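Local coordinates for protein beta-galactosidase (Trichoderma reesei, PDB 3OGV) that probably hydrolyses terminal non-reducing beta-D-galactose residues in beta-D-galactosides, as a glycoside hydrolase of family 35, at residues A[46-51]-A[321-326]; A[120-125]-A[787-792]; A[421-426]-A[441-446]. All coordinates share one frame; numbering follows the deposited sequence.

Contact 1 of 3, residues A[46-51]-A[321-326]. With PTQ (2-phenylethyl 1-thio-beta-D-galactopyranoside), chain E.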
loop_
_atom_site.group_PDB
_atom_site.type_symbol
_atom_site.label_atom_id
_atom_site.label_comp_id
_atom_site.label_asym_id
_atom_site.label_seq_id
_atom_site.Cartn_x
_atom_site.Cartn_y
_atom_site.Cartn_z
ATOM N N GLU A 46 -5.026 1.904 -3.851
ATOM C CA GLU A 46 -4.866 0.508 -3.416
ATOM C C GLU A 46 -4.610 0.482 -1.892
ATOM O O GLU A 46 -3.676 1.204 -1.412
ATOM C CB GLU A 46 -3.652 -0.068 -4.188
ATOM C CG GLU A 46 -3.543 -1.554 -3.868
ATOM C CD GLU A 46 -4.314 -2.415 -4.873
ATOM O OE1 GLU A 46 -4.947 -1.914 -5.844
ATOM O OE2 GLU A 46 -4.210 -3.685 -4.749
ATOM N N VAL A 47 -5.265 -0.445 -1.201
ATOM C CA VAL A 47 -5.121 -0.714 0.244
ATOM C C VAL A 47 -5.233 -2.234 0.415
ATOM O O VAL A 47 -6.174 -2.839 -0.174
ATOM C CB VAL A 47 -6.226 -0.083 1.059
ATOM C CG1 VAL A 47 -6.202 -0.412 2.522
ATOM C CG2 VAL A 47 -6.230 1.467 0.848
ATOM N N HIS A 48 -4.365 -2.852 1.198
ATOM C CA HIS A 48 -4.404 -4.330 1.407
ATOM C C HIS A 48 -4.867 -4.615 2.848
ATOM O O HIS A 48 -4.053 -4.406 3.761
ATOM C CB HIS A 48 -3.072 -4.952 1.069
ATOM C CG HIS A 48 -2.687 -4.800 -0.344
ATOM N ND1 HIS A 48 -1.447 -4.985 -0.815
ATOM C CD2 HIS A 48 -3.472 -4.420 -1.416
ATOM C CE1 HIS A 48 -1.417 -4.746 -2.137
ATOM N NE2 HIS A 48 -2.657 -4.390 -2.502
ATOM N N PRO A 49 -6.047 -5.143 3.042
ATOM C CA PRO A 49 -6.540 -5.246 4.429
ATOM C C PRO A 49 -5.674 -6.174 5.269
ATOM O O PRO A 49 -5.500 -5.935 6.473
ATOM C CB PRO A 49 -7.977 -5.825 4.270
ATOM C CG PRO A 49 -8.035 -6.339 2.850
ATOM C CD PRO A 49 -7.072 -5.446 1.999
ATOM N N PHE A 50 -5.009 -7.149 4.659
ATOM C CA PHE A 50 -4.194 -8.105 5.421
ATOM C C PHE A 50 -2.940 -7.444 5.926
ATOM O O PHE A 50 -2.252 -8.073 6.761
ATOM C CB PHE A 50 -3.953 -9.407 4.572
ATOM C CG PHE A 50 -3.288 -9.120 3.255
ATOM C CD1 PHE A 50 -1.948 -8.951 3.134
ATOM C CD2 PHE A 50 -4.107 -9.025 2.077
ATOM C CE1 PHE A 50 -1.308 -8.688 1.888
ATOM C CE2 PHE A 50 -3.507 -8.736 0.846
ATOM C CZ PHE A 50 -2.151 -8.551 0.737
ATOM N N ARG A 51 -2.516 -6.275 5.376
ATOM C CA ARG A 51 -1.313 -5.583 5.803
ATOM C C ARG A 51 -1.648 -4.590 6.995
ATOM O O ARG A 51 -0.679 -3.907 7.398
ATOM C CB ARG A 51 -0.660 -4.871 4.601
ATOM C CG ARG A 51 0.164 -5.861 3.828
ATOM C CD ARG A 51 0.658 -5.362 2.455
ATOM N NE ARG A 51 1.827 -6.075 1.966
ATOM C CZ ARG A 51 2.083 -6.399 0.704
ATOM N NH1 ARG A 51 1.134 -6.292 -0.263
ATOM N NH2 ARG A 51 3.271 -6.923 0.435
ATOM N N ILE A 321 -4.302 3.985 -8.050
ATOM C CA ILE A 321 -2.879 4.256 -7.596
ATOM C C ILE A 321 -2.388 3.144 -6.608
ATOM O O ILE A 321 -2.912 2.986 -5.532
ATOM C CB ILE A 321 -2.850 5.638 -6.883
ATOM C CG1 ILE A 321 -3.392 6.768 -7.827
ATOM C CG2 ILE A 321 -1.398 5.941 -6.437
ATOM C CD1 ILE A 321 -2.811 6.843 -9.209
ATOM N N TYR A 322 -1.370 2.433 -7.131
ATOM C CA TYR A 322 -0.806 1.279 -6.379
ATOM C C TYR A 322 0.607 1.709 -5.929
ATOM O O TYR A 322 1.466 1.999 -6.760
ATOM C CB TYR A 322 -0.663 0.103 -7.363
ATOM C CG TYR A 322 -0.184 -1.181 -6.634
ATOM C CD1 TYR A 322 1.124 -1.284 -6.183
ATOM C CD2 TYR A 322 -1.067 -2.226 -6.402
ATOM C CE1 TYR A 322 1.524 -2.452 -5.460
ATOM C CE2 TYR A 322 -0.681 -3.409 -5.709
ATOM C CZ TYR A 322 0.624 -3.431 -5.208
ATOM O OH TYR A 322 0.971 -4.596 -4.471
ATOM N N MET A 323 0.852 1.787 -4.611
ATOM C CA MET A 323 -0.043 1.725 -3.443
ATOM C C MET A 323 -0.539 3.169 -3.044
ATOM O O MET A 323 0.206 4.134 -3.384
ATOM C CB MET A 323 0.708 1.182 -2.206
ATOM C CG MET A 323 1.154 -0.304 -2.333
ATOM S SD MET A 323 -0.190 -1.454 -2.678
ATOM C CE MET A 323 -1.093 -1.448 -1.088
ATOM N N THR A 324 -1.659 3.232 -2.399
ATOM C CA THR A 324 -2.069 4.528 -1.748
ATOM C C THR A 324 -1.779 4.440 -0.244
ATOM O O THR A 324 -1.194 5.409 0.283
ATOM C CB THR A 324 -3.539 4.859 -2.062
ATOM O OG1 THR A 324 -3.552 5.058 -3.496
ATOM C CG2 THR A 324 -3.953 6.144 -1.396
ATOM N N PHE A 325 -2.059 3.287 0.398
ATOM C CA PHE A 325 -1.551 3.019 1.739
ATOM C C PHE A 325 -0.991 1.584 1.685
ATOM O O PHE A 325 -1.729 0.684 1.318
ATOM C CB PHE A 325 -2.691 3.046 2.807
ATOM C CG PHE A 325 -2.292 2.479 4.107
ATOM C CD1 PHE A 325 -1.369 3.111 4.928
ATOM C CD2 PHE A 325 -2.799 1.252 4.493
ATOM C CE1 PHE A 325 -1.011 2.509 6.156
ATOM C CE2 PHE A 325 -2.453 0.693 5.699
ATOM C CZ PHE A 325 -1.511 1.312 6.530
ATOM N N GLY A 326 0.275 1.461 2.032
ATOM C CA GLY A 326 1.018 0.151 1.935
ATOM C C GLY A 326 0.904 -0.733 3.146
ATOM O O GLY A 326 0.749 -1.961 3.033
HETATM C C1 PTQ E . 2.236 -5.453 -10.450
HETATM O O1 PTQ E . 3.494 -5.082 -9.831
HETATM S S1 PTQ E . 2.689 -6.190 -12.076
HETATM C C2 PTQ E . 1.441 -6.441 -9.666
HETATM O O2 PTQ E . 0.192 -6.705 -10.241
HETATM C C3 PTQ E . 1.290 -6.064 -8.191
HETATM O O3 PTQ E . 0.766 -7.138 -7.467
HETATM C C4 PTQ E . 2.609 -5.573 -7.627
HETATM O O4 PTQ E . 3.466 -6.757 -7.549
HETATM C C5 PTQ E . 3.278 -4.524 -8.443
HETATM O O5 PTQ E . 4.591 -3.517 -6.762
HETATM C C6 PTQ E . 4.664 -4.060 -8.139
HETATM C C7 PTQ E . 3.506 -4.791 -12.884
HETATM C C8 PTQ E . 4.247 -5.179 -14.136
HETATM C C9 PTQ E . 4.941 -4.027 -14.746
HETATM C C10 PTQ E . 6.245 -3.726 -14.368
HETATM C C11 PTQ E . 6.850 -2.580 -14.927
HETATM C C12 PTQ E . 6.127 -1.772 -15.832
HETATM C C13 PTQ E . 4.829 -2.097 -16.141
HETATM C C14 PTQ E . 4.232 -3.154 -15.584
HETATM O O HOH W 1 -2.135 -1.747 2.454
#
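Glu46 and Ile321 join backbone to backbone where parallel strands 38-47 and 318-321 lie side by side in the TIM barrel, next to the sugar site. Glu46 N donates to Ile321 O over 2.9 Å, and Thr324 OG1 reaches the same oxygen from the opposite face of the carbonyl plane. Glu46 O takes two donors of its own, Thr324 N at 3.0 Å on a lone pair and Phe325 N at 3.2 Å nearly end-on, so one carbonyl gathers two successive amides where the chain turns after the strand. With CG anti to its amide nitrogen (chi1 -174°), the Glu46 side chain runs slantwise across Tyr322, CD lying 3.6 Å from Tyr322 CD2 with carboxylate and ring 43° apart; Ser74, Asn320 and Arg114 bind its oxygens from outside. Val47 CG1 touches the edge of the Phe325 ring. His48 is held in its own plane at both nitrogens: NE2 donates to the anti lone pair of Glu46 OE2, and ND1 accepts from Arg51 NH1 at 2.9 Å, which fixes the ring's rotation. The CE methyl of Met323, which follows a cis peptide, sits over the centre of one face of that ring in a CH-pi contact, while Tyr322 OH, hydrogen-bonded to Tyr342, sits at its edge. A water links His48 N to Phe325 O. Arg51 CD rests 3.5 Å from Gly326 O.

Contact 2 of 3, residues A[120-125]-A[787-792]. With PTQ (2-phenylethyl 1-thio-beta-D-galactopyranoside), chain E.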
loop_
_atom_site.group_PDB
_atom_site.type_symbol
_atom_site.label_atom_id
_atom_site.label_comp_id
_atom_site.label_asym_id
_atom_site.label_seq_id
_atom_site.Cartn_x
_atom_site.Cartn_y
_atom_site.Cartn_z
ATOM N N ASN A 120 0.498 -11.766 -6.623
ATOM C CA ASN A 120 1.837 -11.189 -6.729
ATOM C C ASN A 120 2.095 -10.318 -5.448
ATOM O O ASN A 120 2.274 -10.866 -4.347
ATOM C CB ASN A 120 2.110 -10.463 -8.064
ATOM C CG ASN A 120 3.533 -10.446 -8.414
ATOM O OD1 ASN A 120 4.178 -11.538 -8.560
ATOM N ND2 ASN A 120 4.185 -9.283 -8.587
ATOM N N ALA A 121 1.983 -8.943 -5.569
ATOM C CA ALA A 121 1.764 -8.048 -4.380
ATOM C C ALA A 121 2.991 -7.982 -3.471
ATOM O O ALA A 121 2.842 -7.422 -2.351
ATOM C CB ALA A 121 0.509 -8.457 -3.596
ATOM N N GLU A 122 4.132 -8.538 -3.845
ATOM C CA GLU A 122 5.300 -8.622 -2.970
ATOM C C GLU A 122 4.942 -9.403 -1.704
ATOM O O GLU A 122 5.564 -9.131 -0.629
ATOM C CB GLU A 122 5.962 -7.241 -2.731
ATOM C CG GLU A 122 6.639 -6.707 -3.971
ATOM C CD GLU A 122 5.689 -6.164 -5.019
ATOM O OE1 GLU A 122 4.919 -5.243 -4.727
ATOM O OE2 GLU A 122 5.743 -6.624 -6.187
ATOM N N VAL A 123 4.024 -10.344 -1.749
ATOM C CA VAL A 123 3.681 -11.196 -0.609
ATOM C C VAL A 123 4.338 -12.597 -0.851
ATOM O O VAL A 123 4.635 -12.978 -1.957
ATOM C CB VAL A 123 2.226 -11.344 -0.271
ATOM C CG1 VAL A 123 1.545 -9.927 -0.029
ATOM C CG2 VAL A 123 1.431 -12.136 -1.333
ATOM N N SER A 124 4.506 -13.293 0.256
ATOM C CA SER A 124 5.099 -14.687 0.173
ATOM C C SER A 124 4.193 -15.533 -0.760
ATOM O O SER A 124 2.978 -15.539 -0.639
ATOM C CB SER A 124 4.987 -15.284 1.561
ATOM O OG SER A 124 5.698 -16.560 1.544
ATOM N N GLY A 125 4.943 -16.183 -1.695
ATOM C CA GLY A 125 4.263 -17.045 -2.700
ATOM C C GLY A 125 3.473 -16.271 -3.712
ATOM O O GLY A 125 2.792 -16.904 -4.527
ATOM N N LEU A 787 8.369 -17.214 0.643
ATOM C CA LEU A 787 8.309 -17.963 -0.645
ATOM C C LEU A 787 8.348 -17.016 -1.811
ATOM O O LEU A 787 7.739 -15.901 -1.712
ATOM C CB LEU A 787 7.118 -18.895 -0.625
ATOM C CG LEU A 787 7.069 -19.826 0.596
ATOM C CD1 LEU A 787 5.848 -20.765 0.436
ATOM C CD2 LEU A 787 8.407 -20.662 0.729
ATOM N N ASP A 788 9.026 -17.363 -2.869
ATOM C CA ASP A 788 9.153 -16.468 -3.976
ATOM C C ASP A 788 7.727 -16.358 -4.706
ATOM O O ASP A 788 6.835 -17.183 -4.580
ATOM C CB ASP A 788 10.140 -17.065 -4.975
ATOM C CG ASP A 788 11.602 -17.014 -4.478
ATOM O OD1 ASP A 788 11.914 -16.239 -3.585
ATOM O OD2 ASP A 788 12.500 -17.719 -5.030
ATOM N N GLU A 789 7.657 -15.202 -5.400
ATOM C CA GLU A 789 6.512 -15.020 -6.293
ATOM C C GLU A 789 6.582 -15.909 -7.493
ATOM O O GLU A 789 7.554 -16.660 -7.721
ATOM C CB GLU A 789 6.492 -13.513 -6.770
ATOM C CG GLU A 789 6.130 -12.537 -5.623
ATOM C CD GLU A 789 6.280 -11.097 -6.101
ATOM O OE1 GLU A 789 7.238 -10.773 -6.859
ATOM O OE2 GLU A 789 5.396 -10.338 -5.637
ATOM N N ASN A 790 5.543 -15.825 -8.327
ATOM C CA ASN A 790 5.381 -16.628 -9.582
ATOM C C ASN A 790 4.894 -15.717 -10.699
ATOM O O ASN A 790 3.871 -16.000 -11.311
ATOM C CB ASN A 790 4.418 -17.799 -9.330
ATOM C CG ASN A 790 4.728 -18.985 -10.144
ATOM O OD1 ASN A 790 5.405 -19.945 -9.696
ATOM N ND2 ASN A 790 4.205 -19.035 -11.363
ATOM N N TRP A 791 5.664 -14.672 -10.964
ATOM C CA TRP A 791 5.106 -13.716 -11.927
ATOM C C TRP A 791 5.289 -14.009 -13.367
ATOM O O TRP A 791 4.891 -13.170 -14.224
ATOM C CB TRP A 791 5.446 -12.286 -11.661
ATOM C CG TRP A 791 6.833 -12.057 -11.273
ATOM C CD1 TRP A 791 7.283 -11.801 -9.971
ATOM C CD2 TRP A 791 7.967 -11.817 -12.139
ATOM N NE1 TRP A 791 8.632 -11.535 -10.002
ATOM C CE2 TRP A 791 9.090 -11.528 -11.293
ATOM C CE3 TRP A 791 8.185 -11.909 -13.549
ATOM C CZ2 TRP A 791 10.397 -11.311 -11.784
ATOM C CZ3 TRP A 791 9.505 -11.697 -14.039
ATOM C CH2 TRP A 791 10.593 -11.426 -13.141
ATOM N N THR A 792 5.969 -15.084 -13.705
ATOM C CA THR A 792 5.969 -15.542 -15.113
ATOM C C THR A 792 5.305 -16.910 -15.142
ATOM O O THR A 792 5.916 -17.909 -14.758
ATOM C CB THR A 792 7.380 -15.659 -15.632
ATOM O OG1 THR A 792 8.025 -14.420 -15.546
ATOM C CG2 THR A 792 7.423 -16.075 -17.147
HETATM C C1 PTQ E . 2.236 -5.453 -10.450
HETATM O O1 PTQ E . 3.494 -5.082 -9.831
HETATM S S1 PTQ E . 2.689 -6.190 -12.076
HETATM C C2 PTQ E . 1.441 -6.441 -9.666
HETATM O O2 PTQ E . 0.192 -6.705 -10.241
HETATM C C3 PTQ E . 1.290 -6.064 -8.191
HETATM O O3 PTQ E . 0.766 -7.138 -7.467
HETATM C C4 PTQ E . 2.609 -5.573 -7.627
HETATM O O4 PTQ E . 3.466 -6.757 -7.549
HETATM C C5 PTQ E . 3.278 -4.524 -8.443
HETATM O O5 PTQ E . 4.591 -3.517 -6.762
HETATM C C6 PTQ E . 4.664 -4.060 -8.139
HETATM C C7 PTQ E . 3.506 -4.791 -12.884
HETATM C C8 PTQ E . 4.247 -5.179 -14.136
HETATM C C9 PTQ E . 4.941 -4.027 -14.746
HETATM C C10 PTQ E . 6.245 -3.726 -14.368
HETATM C C11 PTQ E . 6.850 -2.580 -14.927
HETATM C C12 PTQ E . 6.127 -1.772 -15.832
HETATM C C13 PTQ E . 4.829 -2.097 -16.141
HETATM C C14 PTQ E . 4.232 -3.154 -15.584
HETATM O O HOH W 2 7.393 -8.244 -7.306
#
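The carboxylate of Glu789 lies stacked on the side-chain amide of Asn120, the two planes 24° apart and Glu789 CD 3.3 Å from Asn120 OD1. That oxygen is hydrogen-bonded to Tyr118 OH and also lies at the edge of the Trp791 indole, close to its plane, 3.4 Å from Trp791 CD1. An extended chain beyond CG carries Glu789 OE2 to the backbone of the other loop, where it accepts from Glu122 N at 2.8 Å; the nitrogen lies nearly in line with the C-O bond, though the hydrogen bond itself is bent. Two acidic groups come close here, Glu122 OE2 standing 3.8 Å from Glu789 OE2 with the carboxylates turned 71° from each other. A water donating to both Glu122 OE2 and Glu789 OE1 probably softens the approach. An alanine in place of Glu789 would probably leave the Glu122 N-H and this water each short of a partner, and the Asn120 amide without the group stacked on it.

The loop so held is a type I' turn from Asn120 to Val123 that lines the galactose site at the mouth of the TIM barrel, and Glu789 reaches it from the loop after strand 775-782, far along the chain. Ligand hydroxyl O4 serves as both acceptor and donor: it accepts from Asn120 ND2 at 2.8 Å and donates to Glu122 OE2 at 2.7 Å. Ala121 N donates to O3, and hydroxyl O5, on C6, donates to Glu122 OE1, which Tyr342 also binds. Farther along, Ser124 turns its OG anti to the amide nitrogen (chi1 -173°), where it accepts from Leu787 N. Gly125 N answers with a straight bond to Leu787 O, 2.8 Å long, entering from well above the carbonyl plane.

Contact 3 of 3, residues A[421-426]-A[441-446]. With MAN (alpha-D-mannopyranose), chain B.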
loop_
_atom_site.group_PDB
_atom_site.type_symbol
_atom_site.label_atom_id
_atom_site.label_comp_id
_atom_site.label_asym_id
_atom_site.label_seq_id
_atom_site.Cartn_x
_atom_site.Cartn_y
_atom_site.Cartn_z
ATOM N N ALA A 421 9.679 27.605 -18.349
ATOM C CA ALA A 421 9.370 28.103 -19.683
ATOM C C ALA A 421 8.318 29.178 -19.545
ATOM O O ALA A 421 7.370 29.067 -18.798
ATOM C CB ALA A 421 8.700 26.948 -20.478
ATOM N N SER A 422 8.398 30.199 -20.432
ATOM C CA SER A 422 7.380 31.222 -20.608
ATOM C C SER A 422 6.612 30.899 -21.847
ATOM O O SER A 422 7.229 30.501 -22.854
ATOM C CB SER A 422 8.090 32.560 -20.794
ATOM O OG SER A 422 8.697 32.956 -19.577
ATOM N N TYR A 423 5.276 31.043 -21.828
ATOM C CA TYR A 423 4.499 30.689 -23.016
ATOM C C TYR A 423 3.175 31.407 -23.000
ATOM O O TYR A 423 2.759 32.025 -21.978
ATOM C CB TYR A 423 4.268 29.117 -23.053
ATOM C CG TYR A 423 3.360 28.515 -21.979
ATOM C CD1 TYR A 423 3.824 28.417 -20.611
ATOM C CD2 TYR A 423 2.025 28.196 -22.249
ATOM C CE1 TYR A 423 2.986 27.883 -19.619
ATOM C CE2 TYR A 423 1.205 27.612 -21.226
ATOM C CZ TYR A 423 1.655 27.510 -19.923
ATOM O OH TYR A 423 0.786 27.005 -18.988
ATOM N N THR A 424 2.466 31.305 -24.091
ATOM C CA THR A 424 1.062 31.661 -24.191
ATOM C C THR A 424 0.357 30.494 -24.914
ATOM O O THR A 424 1.069 29.621 -25.484
ATOM C CB THR A 424 0.825 32.948 -25.017
ATOM O OG1 THR A 424 1.288 32.730 -26.339
ATOM C CG2 THR A 424 1.598 34.138 -24.396
ATOM N N VAL A 425 -0.917 30.447 -24.891
ATOM C CA VAL A 425 -1.693 29.431 -25.552
ATOM C C VAL A 425 -2.665 30.027 -26.545
ATOM O O VAL A 425 -3.084 31.209 -26.389
ATOM C CB VAL A 425 -2.418 28.432 -24.616
ATOM C CG1 VAL A 425 -1.320 27.637 -23.833
ATOM C CG2 VAL A 425 -3.353 29.177 -23.680
ATOM N N LYS A 426 -3.047 29.265 -27.567
ATOM C CA LYS A 426 -4.087 29.667 -28.506
ATOM C C LYS A 426 -5.117 28.570 -28.506
ATOM O O LYS A 426 -4.792 27.424 -28.946
ATOM C CB LYS A 426 -3.474 29.910 -29.878
ATOM C CG LYS A 426 -4.534 30.438 -30.815
ATOM C CD LYS A 426 -3.962 30.866 -32.150
ATOM C CE LYS A 426 -5.167 31.155 -33.014
ATOM N NZ LYS A 426 -4.759 31.483 -34.444
ATOM N N GLY A 441 0.783 39.761 -20.985
ATOM C CA GLY A 441 1.642 38.945 -20.104
ATOM C C GLY A 441 1.813 37.533 -20.631
ATOM O O GLY A 441 1.244 37.124 -21.634
ATOM N N SER A 442 2.600 36.798 -19.889
ATOM C CA SER A 442 2.929 35.395 -20.305
ATOM C C SER A 442 2.641 34.457 -19.154
ATOM O O SER A 442 2.770 34.842 -17.987
ATOM C CB SER A 442 4.440 35.308 -20.544
ATOM O OG SER A 442 4.832 36.007 -21.741
ATOM N N LEU A 443 2.321 33.234 -19.500
ATOM C CA LEU A 443 2.214 32.132 -18.537
ATOM C C LEU A 443 3.627 31.589 -18.275
ATOM O O LEU A 443 4.537 31.714 -19.050
ATOM C CB LEU A 443 1.310 31.048 -19.162
ATOM C CG LEU A 443 -0.095 31.594 -19.562
ATOM C CD1 LEU A 443 -0.919 30.475 -20.232
ATOM C CD2 LEU A 443 -0.969 32.126 -18.439
ATOM N N THR A 444 3.692 30.851 -17.131
ATOM C CA THR A 444 4.965 30.209 -16.762
ATOM C C THR A 444 4.668 28.752 -16.402
ATOM O O THR A 444 3.739 28.445 -15.684
ATOM C CB THR A 444 5.518 30.864 -15.473
ATOM O OG1 THR A 444 5.764 32.260 -15.777
ATOM C CG2 THR A 444 6.919 30.308 -15.166
ATOM N N LEU A 445 5.561 27.883 -16.909
ATOM C CA LEU A 445 5.587 26.442 -16.473
ATOM C C LEU A 445 6.947 26.224 -15.847
ATOM O O LEU A 445 7.977 26.270 -16.526
ATOM C CB LEU A 445 5.372 25.575 -17.738
ATOM C CG LEU A 445 5.101 24.087 -17.338
ATOM C CD1 LEU A 445 3.754 23.923 -16.697
ATOM C CD2 LEU A 445 5.280 23.215 -18.582
ATOM N N THR A 446 6.918 25.982 -14.519
ATOM C CA THR A 446 8.182 25.781 -13.816
ATOM C C THR A 446 8.641 24.297 -13.962
ATOM O O THR A 446 7.966 23.475 -14.614
ATOM C CB THR A 446 8.088 26.252 -12.334
ATOM O OG1 THR A 446 7.138 25.454 -11.632
ATOM C CG2 THR A 446 7.686 27.764 -12.283
HETATM C C1 MAN B . 8.780 26.796 -7.278
HETATM C C2 MAN B . 9.211 27.167 -8.642
HETATM C C3 MAN B . 10.692 26.891 -8.787
HETATM C C4 MAN B . 11.485 27.519 -7.618
HETATM C C5 MAN B . 10.903 26.995 -6.305
HETATM C C6 MAN B . 11.544 27.678 -5.086
HETATM O O2 MAN B . 9.119 28.539 -8.740
HETATM O O3 MAN B . 11.045 27.541 -9.996
HETATM O O4 MAN B . 12.866 27.203 -7.699
HETATM O O5 MAN B . 9.567 27.389 -6.288
HETATM O O6 MAN B . 11.171 29.059 -5.088
HETATM O O HOH W 3 6.553 33.840 -18.157
HETATM O O HOH W 4 0.905 28.199 -16.375
#
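Ala421 and Leu445 form one hydrogen-bonded pair, Ala421 N to Leu445 O at 2.8 Å and Leu445 N to Ala421 O at 2.9 Å; Tyr423 and Leu443 form the next, with Leu443 N donating to Tyr423 O over 2.8 Å and Tyr423 N to Leu443 O over 3.0 Å, four backbone bonds in all. Between them Ser422 and Thr444 make a non-hydrogen-bonded pair, whose hydroxyls share a water that also donates to Leu443 O. A second water joins Tyr423 OH to Thr444 O, and the same phenol is hydrogen-bonded to His453.

Packing gathers on the face that carries Ala421, Tyr423, Leu443 and Leu445. Tyr423 CG takes the crowded position between amide nitrogen and carbonyl carbon (chi1 68°), which swings the ring across the neighbouring strand. Leu443 CB then lies over one ring face in a CH-pi contact, 3.7 Å from the centroid, and Leu443 CD1 continues over the CE2 side. The ring edge at CE1 faces Leu445 N and Thr444 C, and Leu445 CB lies 3.8 Å from Tyr423 CE1. Val425 CG2 adds a looser touch on Leu443 CD1. Farther out, strand 394-400 packs against Tyr423 and Val425, and His412 against Leu445. The pairing belongs to a small three-stranded antiparallel sheet in the beta-galactosidase domain 2 region, with strand 421-427 in the middle and 443-445 at an edge.

From the N terminus, 46-51 comes first, and its pairing with 321-326 in contact 1 closes a loop of about 270 residues and sets the early barrel strand 38-47 beside the late strand 318-321. Inside that loop lies 120-125, whose partner 787-792 comes only far later, so contacts 1 and 2 cross along the chain; contact 2 ties the barrel to a loop after strand 775-782. The two meet directly, Arg51 NH2 lying 2.9 Å from Ala121 O in a probable hydrogen bond, and both touch the bound thiogalactoside. Contact 3, nested within the loop of contact 2, opens after contact 1 has closed and joins strands 421-427 and 443-445 in the domain 2 region.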